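Local coordinates for protein aminotransferase (Psychrobacter arcticus 273-4, PDB 3IF2) that binds pyridoxal 5'-phosphate and probably transfers amino groups between amino acids and keto acids, perhaps as a valine-pyruvate transaminase, at residues A[110-113]-A[117-120]; A[119-124]-A[303-308]; A[175-180]-A[371-376]; A[186-191]-A[361-366]. All coordinates share one frame; numbering follows the deposited sequence. Where two conformers were deposited one is given.

Contact 1. Residues A[110-113]-A[117-120]; sequences ALTN and NAFF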
loop_
_atom_site.group_PDB
_atom_site.type_symbol
_atom_site.label_atom_id
_atom_site.label_comp_id
_atom_site.label_asym_id
_atom_site.label_seq_id
_atom_site.Cartn_x
_atom_site.Cartn_y
_atom_site.Cartn_z
ATOM N N ALA A 110 -11.173 -9.251 3.246
ATOM C CA ALA A 110 -9.823 -8.748 3.431
ATOM C C ALA A 110 -9.846 -7.249 3.154
ATOM O O ALA A 110 -10.756 -6.752 2.483
ATOM C CB ALA A 110 -8.854 -9.439 2.495
ATOM N N LEU A 111 -8.858 -6.550 3.702
ATOM C CA LEU A 111 -8.663 -5.121 3.516
ATOM C C LEU A 111 -7.370 -4.908 2.712
ATOM O O LEU A 111 -6.408 -5.707 2.833
ATOM C CB LEU A 111 -8.569 -4.398 4.871
ATOM C CG LEU A 111 -9.734 -4.532 5.857
ATOM C CD1 LEU A 111 -9.460 -3.744 7.154
ATOM C CD2 LEU A 111 -10.993 -4.061 5.231
ATOM N N THR A 112 -7.371 -3.842 1.894
ATOM C CA THR A 112 -6.230 -3.420 1.072
ATOM C C THR A 112 -6.012 -1.907 1.261
ATOM O O THR A 112 -6.861 -1.234 1.857
ATOM C CB THR A 112 -6.474 -3.764 -0.433
ATOM O OG1 THR A 112 -7.627 -3.060 -0.934
ATOM C CG2 THR A 112 -6.694 -5.259 -0.619
ATOM N N ASN A 113 -4.882 -1.384 0.781
ATOM C CA ASN A 113 -4.561 0.052 0.864
ATOM C C ASN A 113 -5.252 0.831 -0.275
ATOM O O ASN A 113 -4.596 1.373 -1.154
ATOM C CB ASN A 113 -3.036 0.291 0.869
ATOM C CG ASN A 113 -2.352 -0.214 2.144
ATOM O OD1 ASN A 113 -2.964 -0.292 3.217
ATOM N ND2 ASN A 113 -1.061 -0.543 2.027
ATOM N N ASN A 117 -5.113 -0.865 -4.767
ATOM C CA ASN A 117 -4.264 -1.930 -4.243
ATOM C C ASN A 117 -4.962 -3.271 -4.501
ATOM O O ASN A 117 -4.321 -4.246 -4.912
ATOM C CB ASN A 117 -4.045 -1.673 -2.740
ATOM C CG ASN A 117 -2.796 -2.293 -2.179
ATOM O OD1 ASN A 117 -2.783 -2.751 -1.030
ATOM N ND2 ASN A 117 -1.721 -2.234 -2.936
ATOM N N ALA A 118 -6.282 -3.309 -4.303
ATOM C CA ALA A 118 -7.071 -4.508 -4.609
ATOM C C ALA A 118 -6.962 -4.896 -6.098
ATOM O O ALA A 118 -6.791 -6.070 -6.401
ATOM C CB ALA A 118 -8.529 -4.343 -4.201
ATOM N N PHE A 119 -7.012 -3.925 -7.013
ATOM C CA PHE A 119 -6.942 -4.241 -8.450
ATOM C C PHE A 119 -5.553 -4.652 -8.883
ATOM O O PHE A 119 -5.435 -5.522 -9.742
ATOM C CB PHE A 119 -7.485 -3.126 -9.336
ATOM C CG PHE A 119 -8.800 -2.627 -8.890
ATOM C CD1 PHE A 119 -9.869 -3.507 -8.674
ATOM C CD2 PHE A 119 -8.987 -1.276 -8.646
ATOM C CE1 PHE A 119 -11.102 -3.031 -8.233
ATOM C CE2 PHE A 119 -10.187 -0.811 -8.208
ATOM C CZ PHE A 119 -11.253 -1.687 -8.003
ATOM N N PHE A 120 -4.519 -4.039 -8.300
ATOM C CA PHE A 120 -3.138 -4.454 -8.546
ATOM C C PHE A 120 -2.974 -5.939 -8.160
ATOM O O PHE A 120 -2.377 -6.699 -8.903
ATOM C CB PHE A 120 -2.126 -3.563 -7.819
ATOM C CG PHE A 120 -0.711 -4.048 -7.943
ATOM C CD1 PHE A 120 -0.022 -3.901 -9.138
ATOM C CD2 PHE A 120 -0.078 -4.686 -6.888
ATOM C CE1 PHE A 120 1.294 -4.374 -9.284
ATOM C CE2 PHE A 120 1.235 -5.157 -7.019
ATOM C CZ PHE A 120 1.924 -4.993 -8.217
#
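N117 and N113 meet where strand 109-112 gives way to helix 115-125, and the side chain of N117 is the one to follow. Its CB, directed at the other segment, rests on the backbone of N113, 3.5 Å from N113 O. From there CG swings anti to the backbone N of N117 (chi1 -156°) and comes alongside N113, with N113 CB 4.0 Å from it. The tip does the polar work: OD1 of N117 accepts the backbone N-H of N113 at 3.1 Å, a fairly straight bond. The donor stands somewhat out of the carbonyl plane of the amide, tilted by 24°, and the same OD1 touches N113 CB. The two side-chain amides point the same way with their planes nearly parallel, 9° apart. A second N-H shares this oxygen: ND2 of N305 also bonds to N117 OD1. The amide oxygen of N113 turns to another partner, the backbone N of T309. One residue earlier, T112 leans on the first turn of the helix: its OG1 lies 3.6 Å from A118 CB, while that hydroxyl bonds to the carbonyl of G114, and its CG2 touches A118 as well. F119, one helix position on, belongs to the cofactor pocket, and N113 packs on N113 of the second subunit. In this buried setting, one amide oxygen taking two N-H groups ties the strand end, the helix and N305 together beside the pyridoxal phosphate site.

Contact 2. Residues A[119-124]-A[303-308]; sequences FFYLFN and VVNLAP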
loop_
_atom_site.group_PDB
_atom_site.type_symbol
_atom_site.label_atom_id
_atom_site.label_comp_id
_atom_site.label_asym_id
_atom_site.label_seq_id
_atom_site.Cartn_x
_atom_site.Cartn_y
_atom_site.Cartn_z
ATOM N N PHE A 119 -7.012 -3.925 -7.013
ATOM C CA PHE A 119 -6.942 -4.241 -8.450
ATOM C C PHE A 119 -5.553 -4.652 -8.883
ATOM O O PHE A 119 -5.435 -5.522 -9.742
ATOM C CB PHE A 119 -7.485 -3.126 -9.336
ATOM C CG PHE A 119 -8.800 -2.627 -8.890
ATOM C CD1 PHE A 119 -9.869 -3.507 -8.674
ATOM C CD2 PHE A 119 -8.987 -1.276 -8.646
ATOM C CE1 PHE A 119 -11.102 -3.031 -8.233
ATOM C CE2 PHE A 119 -10.187 -0.811 -8.208
ATOM C CZ PHE A 119 -11.253 -1.687 -8.003
ATOM N N PHE A 120 -4.519 -4.039 -8.300
ATOM C CA PHE A 120 -3.138 -4.454 -8.546
ATOM C C PHE A 120 -2.974 -5.939 -8.160
ATOM O O PHE A 120 -2.377 -6.699 -8.903
ATOM C CB PHE A 120 -2.126 -3.563 -7.819
ATOM C CG PHE A 120 -0.711 -4.048 -7.943
ATOM C CD1 PHE A 120 -0.022 -3.901 -9.138
ATOM C CD2 PHE A 120 -0.078 -4.686 -6.888
ATOM C CE1 PHE A 120 1.294 -4.374 -9.284
ATOM C CE2 PHE A 120 1.235 -5.157 -7.019
ATOM C CZ PHE A 120 1.924 -4.993 -8.217
ATOM N N TYR A 121 -3.553 -6.348 -7.032
ATOM C CA TYR A 121 -3.513 -7.753 -6.646
ATOM C C TYR A 121 -4.361 -8.626 -7.577
ATOM O O TYR A 121 -3.812 -9.545 -8.206
ATOM C CB TYR A 121 -3.944 -7.994 -5.182
ATOM C CG TYR A 121 -3.082 -7.377 -4.083
ATOM C CD1 TYR A 121 -1.731 -7.066 -4.260
ATOM C CD2 TYR A 121 -3.627 -7.195 -2.811
ATOM C CE1 TYR A 121 -0.975 -6.528 -3.207
ATOM C CE2 TYR A 121 -2.900 -6.673 -1.762
ATOM C CZ TYR A 121 -1.576 -6.331 -1.950
ATOM O OH TYR A 121 -0.846 -5.845 -0.901
ATOM N N LEU A 122 -5.663 -8.320 -7.675
ATOM C CA LEU A 122 -6.603 -9.137 -8.447
ATOM C C LEU A 122 -6.256 -9.283 -9.947
ATOM O O LEU A 122 -6.355 -10.389 -10.482
ATOM C CB LEU A 122 -8.064 -8.663 -8.266
ATOM C CG LEU A 122 -8.714 -8.754 -6.865
ATOM C CD1 LEU A 122 -10.067 -7.980 -6.845
ATOM C CD2 LEU A 122 -8.873 -10.220 -6.385
ATOM N N PHE A 123 -5.822 -8.206 -10.607
ATOM C CA PHE A 123 -5.501 -8.295 -12.033
ATOM C C PHE A 123 -4.205 -9.060 -12.311
ATOM O O PHE A 123 -4.094 -9.717 -13.345
ATOM C CB PHE A 123 -5.534 -6.937 -12.732
ATOM C CG PHE A 123 -6.888 -6.230 -12.702
ATOM C CD1 PHE A 123 -8.099 -6.871 -12.385
ATOM C CD2 PHE A 123 -6.953 -4.910 -13.116
ATOM C CE1 PHE A 123 -9.307 -6.161 -12.403
ATOM C CE2 PHE A 123 -8.145 -4.235 -13.167
ATOM C CZ PHE A 123 -9.325 -4.851 -12.810
ATOM N N ASN A 124 -3.247 -8.985 -11.394
ATOM C CA ASN A 124 -2.031 -9.811 -11.464
ATOM C C ASN A 124 -2.254 -11.231 -10.933
ATOM O O ASN A 124 -1.500 -12.139 -11.277
ATOM C CB ASN A 124 -0.863 -9.113 -10.762
ATOM C CG ASN A 124 -0.292 -7.998 -11.595
ATOM O OD1 ASN A 124 0.302 -8.257 -12.663
ATOM N ND2 ASN A 124 -0.457 -6.764 -11.141
ATOM N N VAL A 303 3.638 -9.614 2.095
ATOM C CA VAL A 303 4.894 -9.395 1.378
ATOM C C VAL A 303 5.037 -7.943 0.904
ATOM O O VAL A 303 6.076 -7.320 1.112
ATOM C CB VAL A 303 5.045 -10.403 0.175
ATOM C CG1 VAL A 303 6.362 -10.199 -0.534
ATOM C CG2 VAL A 303 4.941 -11.835 0.651
ATOM N N VAL A 304 3.992 -7.414 0.280
ATOM C CA VAL A 304 4.029 -6.057 -0.291
ATOM C C VAL A 304 3.884 -4.953 0.736
ATOM O O VAL A 304 4.557 -3.924 0.607
ATOM C CB VAL A 304 2.940 -5.874 -1.367
ATOM C CG1 VAL A 304 2.941 -4.433 -1.945
ATOM C CG2 VAL A 304 3.147 -6.908 -2.501
ATOM N N ASN A 305 3.056 -5.184 1.761
ATOM C CA ASN A 305 2.689 -4.162 2.754
ATOM C C ASN A 305 2.923 -4.448 4.234
ATOM O O ASN A 305 2.772 -3.532 5.047
ATOM C CB ASN A 305 1.169 -3.912 2.607
ATOM C CG ASN A 305 0.793 -3.343 1.267
ATOM O OD1 ASN A 305 1.522 -2.533 0.707
ATOM N ND2 ASN A 305 -0.379 -3.721 0.770
ATOM N N LEU A 306 3.255 -5.689 4.592
ATOM C CA LEU A 306 3.346 -6.171 5.989
ATOM C C LEU A 306 1.886 -6.334 6.474
ATOM O O LEU A 306 1.426 -7.448 6.710
ATOM C CB LEU A 306 4.229 -5.281 6.889
ATOM C CG LEU A 306 5.093 -5.958 7.946
ATOM C CD1 LEU A 306 6.069 -6.904 7.244
ATOM C CD2 LEU A 306 5.898 -4.942 8.727
ATOM N N ALA A 307 1.170 -5.230 6.598
ATOM C CA ALA A 307 -0.268 -5.229 6.914
ATOM C C ALA A 307 -0.891 -3.987 6.256
ATOM O O ALA A 307 -0.186 -3.034 5.950
ATOM C CB ALA A 307 -0.511 -5.231 8.417
ATOM N N PRO A 308 -2.189 -4.018 5.966
ATOM C CA PRO A 308 -2.744 -2.822 5.380
ATOM C C PRO A 308 -2.976 -1.757 6.453
ATOM O O PRO A 308 -2.885 -2.006 7.663
ATOM C CB PRO A 308 -4.057 -3.300 4.743
ATOM C CG PRO A 308 -4.367 -4.615 5.362
ATOM C CD PRO A 308 -3.225 -5.026 6.231
#
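Polar and apolar contacts both centre on Y121, whose ring reaches from helix 115-125 to the last turn of helix 291-305. On the polar side, Y121 OH comes within 2.7 Å of N305 ND2, but the angle is poor and the pair does not count as a hydrogen bond. The amide nitrogen sits at the edge of the phenol, near its plane, with ring and amide planes 46° apart. Both groups find a shared partner instead: N301 OD1 bonds to Y121 OH and to N305 ND2. CG of N305, anti to its carbonyl carbon (chi1 -64°), thus carries the amide to the phenol and N301. On the apolar side, V304 CB lies 3.8 Å from Y121 OH, and V304 CG2 meets Y121 CE1 obliquely at 4.2 Å. A phenylalanine in place of Y121 would probably leave N301 OD1 without one of its hydrogen-bond mates and V304 CB without the hydroxyl it packs on. Within the first helix, N124 ND2 bonds to F120 O at 2.9 Å. V297 and M300 of helix 291-305 also pack on Y121, while V304 touches F120 of the second subunit. Helix 115-125 thus lies between helix 291-305, reached through Y121, and strands 242-245 and 268-273, on which F119 and L122 pack.

Contact 3. Residues A[175-180]-A[371-376]; sequences IDEVTH and WFKDLP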
loop_
_atom_site.group_PDB
_atom_site.type_symbol
_atom_site.label_atom_id
_atom_site.label_comp_id
_atom_site.label_asym_id
_atom_site.label_seq_id
_atom_site.Cartn_x
_atom_site.Cartn_y
_atom_site.Cartn_z
ATOM N N ILE A 175 -24.666 1.420 -28.315
ATOM C CA ILE A 175 -25.169 2.703 -27.802
ATOM C C ILE A 175 -26.652 2.820 -28.149
ATOM O O ILE A 175 -27.012 2.609 -29.314
ATOM C CB ILE A 175 -24.422 3.905 -28.446
ATOM C CG1 ILE A 175 -22.915 3.852 -28.141
ATOM C CG2 ILE A 175 -25.021 5.230 -27.969
ATOM C CD1 ILE A 175 -22.062 4.876 -28.917
ATOM N N ASP A 176 -27.502 3.072 -27.139
ATOM C CA ASP A 176 -28.940 3.307 -27.336
ATOM C C ASP A 176 -29.296 4.700 -26.794
ATOM O O ASP A 176 -28.794 5.093 -25.721
ATOM C CB ASP A 176 -29.767 2.183 -26.696
ATOM C CG ASP A 176 -29.708 0.880 -27.509
ATOM O OD1 ASP A 176 -29.917 0.922 -28.749
ATOM O OD2 ASP A 176 -29.467 -0.190 -26.907
ATOM N N GLU A 177 -30.117 5.442 -27.553
ATOM C CA GLU A 177 -30.553 6.789 -27.193
ATOM C C GLU A 177 -31.703 6.658 -26.202
ATOM O O GLU A 177 -32.679 5.948 -26.457
ATOM C CB GLU A 177 -30.900 7.634 -28.431
ATOM C CG GLU A 177 -29.621 8.047 -29.171
ATOM C CD GLU A 177 -29.807 8.544 -30.596
ATOM O OE1 GLU A 177 -30.926 8.946 -30.996
ATOM O OE2 GLU A 177 -28.786 8.534 -31.323
ATOM N N VAL A 178 -31.535 7.315 -25.055
ATOM C CA VAL A 178 -32.465 7.266 -23.949
ATOM C C VAL A 178 -32.872 8.683 -23.582
ATOM O O VAL A 178 -32.354 9.656 -24.146
ATOM C CB VAL A 178 -31.817 6.551 -22.718
ATOM C CG1 VAL A 178 -31.380 5.149 -23.094
ATOM C CG2 VAL A 178 -30.634 7.358 -22.143
ATOM N N THR A 179 -33.799 8.784 -22.636
ATOM C CA THR A 179 -34.283 10.066 -22.155
ATOM C C THR A 179 -33.832 10.262 -20.685
ATOM O O THR A 179 -33.469 9.291 -20.007
ATOM C CB THR A 179 -35.810 10.130 -22.354
ATOM O OG1 THR A 179 -36.227 11.496 -22.336
ATOM C CG2 THR A 179 -36.585 9.283 -21.299
ATOM N N HIS A 180 -33.782 11.514 -20.223
ATOM C CA HIS A 180 -33.466 11.822 -18.810
ATOM C C HIS A 180 -34.212 13.086 -18.368
ATOM O O HIS A 180 -34.003 14.157 -18.949
ATOM C CB HIS A 180 -31.944 11.960 -18.575
ATOM C CG HIS A 180 -31.552 12.096 -17.125
ATOM N ND1 HIS A 180 -31.609 11.043 -16.235
ATOM C CD2 HIS A 180 -31.087 13.154 -16.417
ATOM C CE1 HIS A 180 -31.203 11.445 -15.042
ATOM N NE2 HIS A 180 -30.884 12.723 -15.124
ATOM N N TRP A 371 -20.453 13.563 -24.939
ATOM C CA TRP A 371 -20.137 13.089 -26.308
ATOM C C TRP A 371 -20.478 14.171 -27.352
ATOM O O TRP A 371 -21.642 14.479 -27.569
ATOM C CB TRP A 371 -20.880 11.775 -26.586
ATOM C CG TRP A 371 -20.777 11.210 -27.995
ATOM C CD1 TRP A 371 -19.742 11.369 -28.889
ATOM C CD2 TRP A 371 -21.690 10.300 -28.614
ATOM N NE1 TRP A 371 -19.994 10.673 -30.053
ATOM C CE2 TRP A 371 -21.175 9.997 -29.910
ATOM C CE3 TRP A 371 -22.904 9.716 -28.214
ATOM C CZ2 TRP A 371 -21.839 9.138 -30.806
ATOM C CZ3 TRP A 371 -23.575 8.858 -29.118
ATOM C CH2 TRP A 371 -23.036 8.586 -30.401
ATOM N N PHE A 372 -19.441 14.732 -27.972
ATOM C CA PHE A 372 -19.556 15.740 -29.021
ATOM C C PHE A 372 -19.564 15.011 -30.365
ATOM O O PHE A 372 -18.497 14.683 -30.880
ATOM C CB PHE A 372 -18.376 16.727 -28.949
ATOM C CG PHE A 372 -18.199 17.366 -27.603
ATOM C CD1 PHE A 372 -19.113 18.311 -27.142
ATOM C CD2 PHE A 372 -17.107 17.053 -26.799
ATOM C CE1 PHE A 372 -18.950 18.910 -25.889
ATOM C CE2 PHE A 372 -16.935 17.649 -25.553
ATOM C CZ PHE A 372 -17.858 18.577 -25.097
ATOM N N LYS A 373 -20.751 14.730 -30.915
ATOM C CA LYS A 373 -20.853 14.047 -32.229
ATOM C C LYS A 373 -20.173 14.878 -33.340
ATOM O O LYS A 373 -20.443 16.068 -33.452
ATOM C CB LYS A 373 -22.314 13.758 -32.651
ATOM C CG LYS A 373 -23.109 12.618 -31.934
ATOM C CD LYS A 373 -24.542 12.560 -32.565
ATOM C CE LYS A 373 -25.539 11.552 -31.936
ATOM N NZ LYS A 373 -25.432 10.124 -32.362
ATOM N N ASP A 374 -19.278 14.251 -34.114
ATOM C CA ASP A 374 -18.560 14.881 -35.260
ATOM C C ASP A 374 -17.752 16.138 -34.913
ATOM O O ASP A 374 -17.771 17.120 -35.654
ATOM C CB ASP A 374 -19.537 15.206 -36.410
ATOM C CG ASP A 374 -20.408 14.029 -36.802
ATOM O OD1 ASP A 374 -19.979 12.862 -36.652
ATOM O OD2 ASP A 374 -21.535 14.285 -37.271
ATOM N N LEU A 375 -17.031 16.089 -33.793
ATOM C CA LEU A 375 -16.225 17.228 -33.345
ATOM C C LEU A 375 -15.059 17.378 -34.338
ATOM O O LEU A 375 -14.405 16.372 -34.651
ATOM C CB LEU A 375 -15.732 17.025 -31.905
ATOM C CG LEU A 375 -14.990 18.166 -31.183
ATOM C CD1 LEU A 375 -15.799 19.448 -31.143
ATOM C CD2 LEU A 375 -14.585 17.746 -29.754
ATOM N N PRO A 376 -14.820 18.607 -34.876
ATOM C CA PRO A 376 -13.724 18.773 -35.869
ATOM C C PRO A 376 -12.300 18.480 -35.362
ATOM O O PRO A 376 -11.414 18.250 -36.180
ATOM C CB PRO A 376 -13.849 20.236 -36.316
ATOM C CG PRO A 376 -15.140 20.709 -35.793
ATOM C CD PRO A 376 -15.472 19.900 -34.597
#
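W371 opens the second segment and meets I175 from across strands 183-190 and 357-360, which lie between the two in the sheet. Its CG stands anti to the backbone N (chi1 174°), sending the six-membered ring toward I175, where CZ3 touches I175 CG2 and CH2 touches I175 CD1, each at 4.1 Å. The two side chains approach from opposite directions, and the CG2 methyl meets the ring obliquely. The indole nitrogen of W371 bonds to E413, and F187, from the intervening strand 183-190, packs edge-to-face with the indole. Past F372, which turns to helix 423-441, comes K373. Its CG lies over one face of the W371 ring, 3.8 Å above the plane, and its chain stays extended until a bend at the end brings NZ to E177. That salt bridge is long, 3.9 Å from K373 NZ to E177 OE2, and probably adds only a modest attraction at the surface. From F372 to L375 the chain makes a type II beta turn, with D374 at its exposed corner and L375 packed on helix 423-441. Such packing of side chains over one face is what covers a mixed beta sheet, here the six-stranded one running from strand 174-180 to strand 394-395, away from the cofactor site.

Contact 4. Residues A[186-191]-A[361-366]; sequences FFKYRV and KPEGAI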
loop_
_atom_site.group_PDB
_atom_site.type_symbol
_atom_site.label_atom_id
_atom_site.label_comp_id
_atom_site.label_asym_id
_atom_site.label_seq_id
_atom_site.Cartn_x
_atom_site.Cartn_y
_atom_site.Cartn_z
ATOM N N PHE A 186 -29.535 12.354 -24.585
ATOM C CA PHE A 186 -28.884 11.406 -23.678
ATOM C C PHE A 186 -28.730 10.031 -24.318
ATOM O O PHE A 186 -29.385 9.719 -25.302
ATOM C CB PHE A 186 -29.639 11.246 -22.345
ATOM C CG PHE A 186 -29.768 12.515 -21.555
ATOM C CD1 PHE A 186 -30.849 13.383 -21.775
ATOM C CD2 PHE A 186 -28.827 12.846 -20.571
ATOM C CE1 PHE A 186 -30.987 14.581 -21.030
ATOM C CE2 PHE A 186 -28.955 14.047 -19.817
ATOM C CZ PHE A 186 -30.038 14.909 -20.049
ATOM N N PHE A 187 -27.850 9.223 -23.732
ATOM C CA PHE A 187 -27.572 7.866 -24.209
ATOM C C PHE A 187 -27.073 6.948 -23.094
ATOM O O PHE A 187 -26.693 7.413 -22.018
ATOM C CB PHE A 187 -26.581 7.901 -25.379
ATOM C CG PHE A 187 -25.186 8.381 -25.018
ATOM C CD1 PHE A 187 -24.924 9.732 -24.818
ATOM C CD2 PHE A 187 -24.121 7.488 -24.959
ATOM C CE1 PHE A 187 -23.636 10.187 -24.513
ATOM C CE2 PHE A 187 -22.818 7.930 -24.663
ATOM C CZ PHE A 187 -22.582 9.279 -24.427
ATOM N N LYS A 188 -27.123 5.646 -23.363
ATOM C CA LYS A 188 -26.687 4.622 -22.430
ATOM C C LYS A 188 -25.914 3.557 -23.181
ATOM O O LYS A 188 -26.421 2.992 -24.160
ATOM C CB LYS A 188 -27.900 3.956 -21.748
ATOM C CG LYS A 188 -27.561 3.125 -20.450
ATOM C CD LYS A 188 -28.633 2.069 -20.110
ATOM C CE LYS A 188 -28.495 1.422 -18.724
ATOM N NZ LYS A 188 -27.115 1.003 -18.286
ATOM N N TYR A 189 -24.694 3.286 -22.719
ATOM C CA TYR A 189 -23.874 2.200 -23.242
ATOM C C TYR A 189 -24.503 0.888 -22.755
ATOM O O TYR A 189 -25.006 0.842 -21.617
ATOM C CB TYR A 189 -22.423 2.276 -22.731
ATOM C CG TYR A 189 -21.610 3.449 -23.231
ATOM C CD1 TYR A 189 -21.371 3.625 -24.594
ATOM C CD2 TYR A 189 -20.986 4.339 -22.340
ATOM C CE1 TYR A 189 -20.586 4.691 -25.068
ATOM C CE2 TYR A 189 -20.202 5.415 -22.808
ATOM C CZ TYR A 189 -20.004 5.566 -24.174
ATOM O OH TYR A 189 -19.249 6.609 -24.624
ATOM N N ARG A 190 -24.481 -0.137 -23.621
ATOM C CA ARG A 190 -25.008 -1.475 -23.286
ATOM C C ARG A 190 -24.075 -2.597 -23.767
ATOM O O ARG A 190 -23.388 -2.466 -24.776
ATOM C CB ARG A 190 -26.473 -1.660 -23.752
ATOM C CG ARG A 190 -27.484 -0.942 -22.808
ATOM C CD ARG A 190 -28.919 -1.513 -22.834
ATOM N NE ARG A 190 -29.725 -1.086 -23.981
ATOM C CZ ARG A 190 -30.572 -0.058 -23.964
ATOM N NH1 ARG A 190 -30.735 0.671 -22.864
ATOM N NH2 ARG A 190 -31.254 0.240 -25.057
ATOM N N VAL A 191 -24.056 -3.697 -23.008
ATOM C CA VAL A 191 -23.162 -4.819 -23.281
ATOM C C VAL A 191 -23.529 -5.544 -24.585
ATOM O O VAL A 191 -24.682 -5.939 -24.783
ATOM C CB VAL A 191 -23.096 -5.844 -22.101
ATOM C CG1 VAL A 191 -22.151 -6.996 -22.440
ATOM C CG2 VAL A 191 -22.633 -5.161 -20.820
ATOM N N LYS A 361 -26.595 9.139 -19.726
ATOM C CA LYS A 361 -27.585 9.181 -18.652
ATOM C C LYS A 361 -26.813 8.999 -17.328
ATOM O O LYS A 361 -26.160 7.970 -17.158
ATOM C CB LYS A 361 -28.740 8.150 -18.820
ATOM C CG LYS A 361 -29.540 7.863 -17.509
ATOM C CD LYS A 361 -30.895 7.111 -17.591
ATOM C CE LYS A 361 -32.036 8.029 -17.158
ATOM N NZ LYS A 361 -33.382 7.390 -17.049
ATOM N N PRO A 362 -26.879 9.997 -16.408
ATOM C CA PRO A 362 -26.121 9.914 -15.160
ATOM C C PRO A 362 -26.806 9.007 -14.167
ATOM O O PRO A 362 -27.626 9.458 -13.403
ATOM C CB PRO A 362 -26.076 11.373 -14.687
ATOM C CG PRO A 362 -27.365 11.955 -15.193
ATOM C CD PRO A 362 -27.765 11.184 -16.420
ATOM N N GLU A 363 -26.497 7.722 -14.219
ATOM C CA GLU A 363 -27.091 6.718 -13.311
ATOM C C GLU A 363 -26.281 6.505 -12.020
ATOM O O GLU A 363 -26.702 5.700 -11.171
ATOM C CB GLU A 363 -27.226 5.358 -14.021
ATOM C CG GLU A 363 -27.968 5.410 -15.330
ATOM C CD GLU A 363 -28.220 4.046 -15.928
ATOM O OE1 GLU A 363 -27.262 3.359 -16.350
ATOM O OE2 GLU A 363 -29.402 3.666 -16.001
ATOM N N GLY A 364 -25.137 7.192 -11.879
ATOM C CA GLY A 364 -24.288 7.046 -10.722
ATOM C C GLY A 364 -22.897 7.634 -10.834
ATOM O O GLY A 364 -22.541 8.236 -11.863
ATOM N N ALA A 365 -22.104 7.443 -9.770
ATOM C CA ALA A 365 -20.746 7.979 -9.679
ATOM C C ALA A 365 -20.778 9.523 -9.672
ATOM O O ALA A 365 -21.851 10.110 -9.569
ATOM C CB ALA A 365 -19.833 7.402 -10.787
ATOM N N ILE A 366 -19.623 10.164 -9.817
ATOM C CA ILE A 366 -19.478 11.606 -9.594
ATOM C C ILE A 366 -19.006 12.387 -10.816
ATOM O O ILE A 366 -18.373 13.447 -10.683
ATOM C CB ILE A 366 -18.511 11.813 -8.365
ATOM C CG1 ILE A 366 -17.065 11.345 -8.654
ATOM C CG2 ILE A 366 -19.060 11.047 -7.130
ATOM C CD1 ILE A 366 -16.054 11.634 -7.519
#
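K188 and E363 make the tight, buried part of this contact. The lysine chain, extended until a bend at its end (chi4 -44°), crosses the glutamate at about a right angle and brings NZ to 3.1 Å from E363 OE1. The acceptor uses its syn lone pair, on the side of the other oxygen. Besides this ion pair, K188 CE lies 3.3 Å from E363 OE1. Each charge has further partners: K188 NZ bonds to N221 OD1 and to the carbonyl of V222, while E363 OE1 accepts the backbone N of V222. An alanine at E363 would probably leave the buried ammonium of K188 without its counter-charge and the V222 N-H without its acceptor. The backbone is equally firm one step up, where K361 N donates to F187 O at 2.9 Å, nearly straight (170°) and in the carbonyl plane.

The looser side lies around K361, which is partly exposed. F186 CD2 approaches K361 CA only at 4.3 Å, obliquely to the ring, while the lysine chain bends at chi3 and leads its end away from strand 183-190, with CE against H180. P362 centres an inverse gamma turn, where the chain leaves the sheet. The backbone bond from K361 to F187 prolongs the parallel pairing of strands 183-190 and 357-360 by a step, and the buried salt bridge then fastens the following loop to strand 183-190, an inner strand of the mixed sheet.

Contacts 1 and 2 form one cluster, their centres 6 Å apart: both use helix 115-125, share F119 and F120, and are joined by the probable hydrogen bond of N117 OD1 to N305 ND2, 3.2 Å. Both lie near bound pyridoxal phosphate, the side chains of N117 and N305 each about 7 Å from one, and both touch the second subunit. Contacts 3 and 4 lie across the chain's centre, on and beside a six-stranded sheet where strands 174-180 and 183-190 are neighbours, joined by the probable hydrogen bond of D176 O with K188 N, 2.9 Å. Contact 4 comes nearer the cofactor, the side chain of E363 about 13 Å from a bound pyridoxal phosphate; the centres of contacts 2 and 3 are 39 Å apart.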